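Long-range contact in putative hemin transport system, substrate-binding protein (Burkholderia cenocepacia J2315, PDB 5GIZ), which probably binds heme in the periplasm and delivers it to an inner-membrane ABC transporter for uptake into the cell: residues P49-G61 and A72-Q84. Numbering follows the deposited sequence.
Sequences PKVGYQRALSAEG and ASAEAGPPTAIAQ
Gly77 packs against the type I turn Tyr53-Ala56, and two backbone bonds, both in the plane of the accepting carbonyl, fix the fit: Gly77 N gives to Gln54 O at 2.9 Å, and Gly77 O receives Leu57 N at 166°. These bonds draw the backbones together, to 4.4 Å between the CA atoms of Arg55 and Gly77. Leu57 lies alongside this strip, CG leaning on the Gly77 carbonyl oxygen at 3.3 Å, while its CD1 sits between Ala76 CB at 4.3 Å and Ile82 CD1 at 4.2 Å. Further along, small residues allow close approach: Ala59 CB lies 4.2 Å from Ala81 CB, and the extended Gln84, CG anti to its backbone N (chi1 -171°), reaches across so that its OE1 comes 3.6 Å from Ala59 CB. At the other end the amide of Gln54 lies over Glu75 CB, CD to CB 3.6 Å, the two side chains running alongside with amide and carboxylate planes 31° apart. In the heme-bound protein Tyr53 is an axial iron ligand and Gln54 and Arg55 bind heme; the turn carrying them packs on residues 75-78. The start of helix 59-64 meets the first two turns of helix 79-87 through Ala81 and Gln84, while Gln54, Leu57 and Ala76 rest on Ile11 of strand 6-11, in the parallel sheet of this lobe.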
# COMPACT_ATOMS: atom_id res chain seq x y z
N PRO A 49 -8.88 -12.89 12.87
CA PRO A 49 -7.80 -12.98 13.86
C PRO A 49 -6.44 -12.74 13.19
O PRO A 49 -6.21 -13.17 12.03
CB PRO A 49 -7.92 -14.41 14.38
CG PRO A 49 -9.34 -14.79 14.12
CD PRO A 49 -9.75 -14.07 12.88
N LYS A 50 -5.53 -12.07 13.89
CA LYS A 50 -4.26 -11.69 13.31
C LYS A 50 -3.15 -12.49 13.96
O LYS A 50 -3.20 -12.77 15.18
CB LYS A 50 -3.99 -10.18 13.45
CG LYS A 50 -5.11 -9.30 12.91
CD LYS A 50 -5.38 -9.64 11.47
CE LYS A 50 -6.13 -8.55 10.72
NZ LYS A 50 -7.50 -8.28 11.10
N VAL A 51 -2.15 -12.80 13.14
CA VAL A 51 -1.03 -13.64 13.56
C VAL A 51 0.32 -12.96 13.44
O VAL A 51 1.34 -13.58 13.13
CB VAL A 51 -1.08 -15.02 12.88
CG1 VAL A 51 -2.28 -15.78 13.41
CG2 VAL A 51 -1.03 -14.86 11.37
N GLY A 52 0.35 -11.69 13.76
CA GLY A 52 1.56 -10.92 13.83
C GLY A 52 1.61 -9.86 12.78
O GLY A 52 0.76 -9.83 11.85
N TYR A 53 2.56 -8.95 12.95
CA TYR A 53 2.85 -8.00 11.87
C TYR A 53 3.46 -8.80 10.71
O TYR A 53 4.09 -9.82 10.91
CB TYR A 53 3.78 -6.85 12.31
CG TYR A 53 4.27 -5.95 11.16
CD1 TYR A 53 3.37 -5.14 10.45
CD2 TYR A 53 5.63 -5.90 10.81
CE1 TYR A 53 3.81 -4.34 9.42
CE2 TYR A 53 6.06 -5.10 9.77
CZ TYR A 53 5.15 -4.31 9.08
OH TYR A 53 5.57 -3.49 8.04
N GLN A 54 3.25 -8.31 9.49
CA GLN A 54 3.62 -9.07 8.28
C GLN A 54 5.09 -9.49 8.22
O GLN A 54 5.34 -10.58 7.75
CB GLN A 54 3.14 -8.41 6.98
CG GLN A 54 4.13 -7.63 6.19
CD GLN A 54 3.50 -6.82 5.07
OE1 GLN A 54 3.57 -5.62 5.09
NE2 GLN A 54 2.93 -7.48 4.09
N ARG A 55 6.00 -8.69 8.79
CA ARG A 55 7.44 -9.02 8.88
C ARG A 55 7.85 -9.74 10.16
O ARG A 55 9.03 -10.07 10.35
CB ARG A 55 8.28 -7.75 8.80
CG ARG A 55 8.09 -6.91 7.57
CD ARG A 55 9.33 -6.06 7.32
NE ARG A 55 10.37 -6.82 6.61
CZ ARG A 55 11.62 -7.03 7.02
NH1 ARG A 55 12.10 -6.52 8.15
NH2 ARG A 55 12.42 -7.76 6.25
N ALA A 56 6.91 -9.98 11.06
CA ALA A 56 7.19 -10.61 12.35
C ALA A 56 6.08 -11.61 12.68
O ALA A 56 5.46 -11.55 13.71
CB ALA A 56 7.32 -9.55 13.45
N LEU A 57 5.85 -12.55 11.77
CA LEU A 57 4.72 -13.48 11.90
C LEU A 57 4.97 -14.47 13.01
O LEU A 57 6.11 -14.89 13.23
CB LEU A 57 4.49 -14.22 10.58
CG LEU A 57 4.00 -13.41 9.39
CD1 LEU A 57 3.99 -14.19 8.13
CD2 LEU A 57 2.61 -12.87 9.64
N SER A 58 3.90 -14.87 13.71
CA SER A 58 3.95 -16.00 14.61
C SER A 58 3.57 -17.27 13.85
O SER A 58 2.39 -17.48 13.53
CB SER A 58 3.00 -15.83 15.78
OG SER A 58 2.89 -17.02 16.55
N ALA A 59 4.56 -18.12 13.57
CA ALA A 59 4.26 -19.32 12.85
C ALA A 59 3.30 -20.22 13.64
O ALA A 59 2.37 -20.79 13.07
CB ALA A 59 5.53 -20.06 12.49
N GLU A 60 3.52 -20.33 14.95
CA GLU A 60 2.66 -21.11 15.80
C GLU A 60 1.24 -20.58 15.82
O GLU A 60 0.29 -21.35 15.75
CB GLU A 60 3.16 -21.10 17.25
CG GLU A 60 4.59 -21.52 17.40
CD GLU A 60 5.51 -20.32 17.61
OE1 GLU A 60 5.94 -20.15 18.79
OE2 GLU A 60 5.79 -19.55 16.65
N GLY A 61 1.11 -19.27 15.93
CA GLY A 61 -0.21 -18.64 15.90
C GLY A 61 -0.92 -18.88 14.60
O GLY A 61 -2.11 -19.23 14.55
N ALA A 72 0.82 -15.10 0.53
CA ALA A 72 1.79 -14.26 1.19
C ALA A 72 2.38 -13.21 0.31
O ALA A 72 2.83 -13.49 -0.82
CB ALA A 72 2.91 -15.12 1.77
N SER A 73 2.41 -12.00 0.82
CA SER A 73 3.01 -10.90 0.07
C SER A 73 4.51 -11.10 0.09
O SER A 73 5.08 -11.85 0.92
CB SER A 73 2.64 -9.59 0.73
OG SER A 73 3.29 -9.56 1.96
N ALA A 74 5.15 -10.30 -0.75
CA ALA A 74 6.60 -10.26 -0.85
C ALA A 74 7.25 -9.92 0.50
O ALA A 74 8.34 -10.37 0.78
CB ALA A 74 7.00 -9.24 -1.92
N GLU A 75 6.55 -9.15 1.31
CA GLU A 75 7.05 -8.65 2.59
C GLU A 75 6.90 -9.65 3.77
O GLU A 75 7.49 -9.48 4.86
CB GLU A 75 6.36 -7.30 2.86
CG GLU A 75 6.63 -6.24 1.77
CD GLU A 75 5.56 -6.07 0.66
OE1 GLU A 75 4.68 -6.92 0.46
OE2 GLU A 75 5.59 -5.04 -0.05
N ALA A 76 6.13 -10.72 3.58
CA ALA A 76 5.85 -11.69 4.66
C ALA A 76 7.11 -12.37 5.20
O ALA A 76 7.92 -12.83 4.43
CB ALA A 76 4.86 -12.73 4.15
N GLY A 77 7.26 -12.42 6.51
CA GLY A 77 8.43 -12.98 7.16
C GLY A 77 8.30 -13.03 8.66
O GLY A 77 7.24 -12.76 9.21
N PRO A 78 9.38 -13.40 9.38
CA PRO A 78 10.71 -13.57 8.81
C PRO A 78 10.84 -14.90 8.12
O PRO A 78 9.96 -15.75 8.21
CB PRO A 78 11.61 -13.50 10.06
CG PRO A 78 10.79 -14.07 11.13
CD PRO A 78 9.37 -13.61 10.83
N PRO A 79 11.97 -15.11 7.43
CA PRO A 79 12.13 -16.38 6.76
C PRO A 79 11.97 -17.65 7.62
O PRO A 79 11.45 -18.64 7.13
CB PRO A 79 13.54 -16.26 6.15
CG PRO A 79 13.64 -14.82 5.81
CD PRO A 79 12.90 -14.08 6.91
N THR A 80 12.41 -17.65 8.89
CA THR A 80 12.25 -18.81 9.74
C THR A 80 10.77 -19.13 10.01
O THR A 80 10.41 -20.29 10.15
CB THR A 80 12.96 -18.61 11.10
OG1 THR A 80 12.72 -17.27 11.56
CG2 THR A 80 14.45 -18.82 10.96
N ALA A 81 9.94 -18.10 10.10
CA ALA A 81 8.50 -18.31 10.33
C ALA A 81 7.85 -18.93 9.07
O ALA A 81 7.17 -19.96 9.13
CB ALA A 81 7.81 -17.01 10.74
N ILE A 82 8.16 -18.39 7.90
CA ILE A 82 7.64 -18.97 6.66
C ILE A 82 8.09 -20.41 6.53
O ILE A 82 7.34 -21.32 6.12
CB ILE A 82 8.07 -18.15 5.42
CG1 ILE A 82 7.48 -16.74 5.44
CG2 ILE A 82 7.65 -18.85 4.15
CD1 ILE A 82 5.96 -16.69 5.40
N ALA A 83 9.35 -20.65 6.84
CA ALA A 83 9.87 -21.99 6.72
C ALA A 83 9.14 -22.97 7.67
O ALA A 83 8.88 -24.12 7.29
CB ALA A 83 11.36 -21.98 6.98
N GLN A 84 8.86 -22.54 8.90
CA GLN A 84 8.13 -23.38 9.85
C GLN A 84 6.72 -23.71 9.32
O GLN A 84 6.23 -24.84 9.49
CB GLN A 84 8.04 -22.71 11.23
CG GLN A 84 7.47 -23.63 12.30
CD GLN A 84 7.43 -23.01 13.70
OE1 GLN A 84 8.10 -22.01 13.98
NE2 GLN A 84 6.62 -23.59 14.58
O HOH W 1 2.30 -6.44 2.01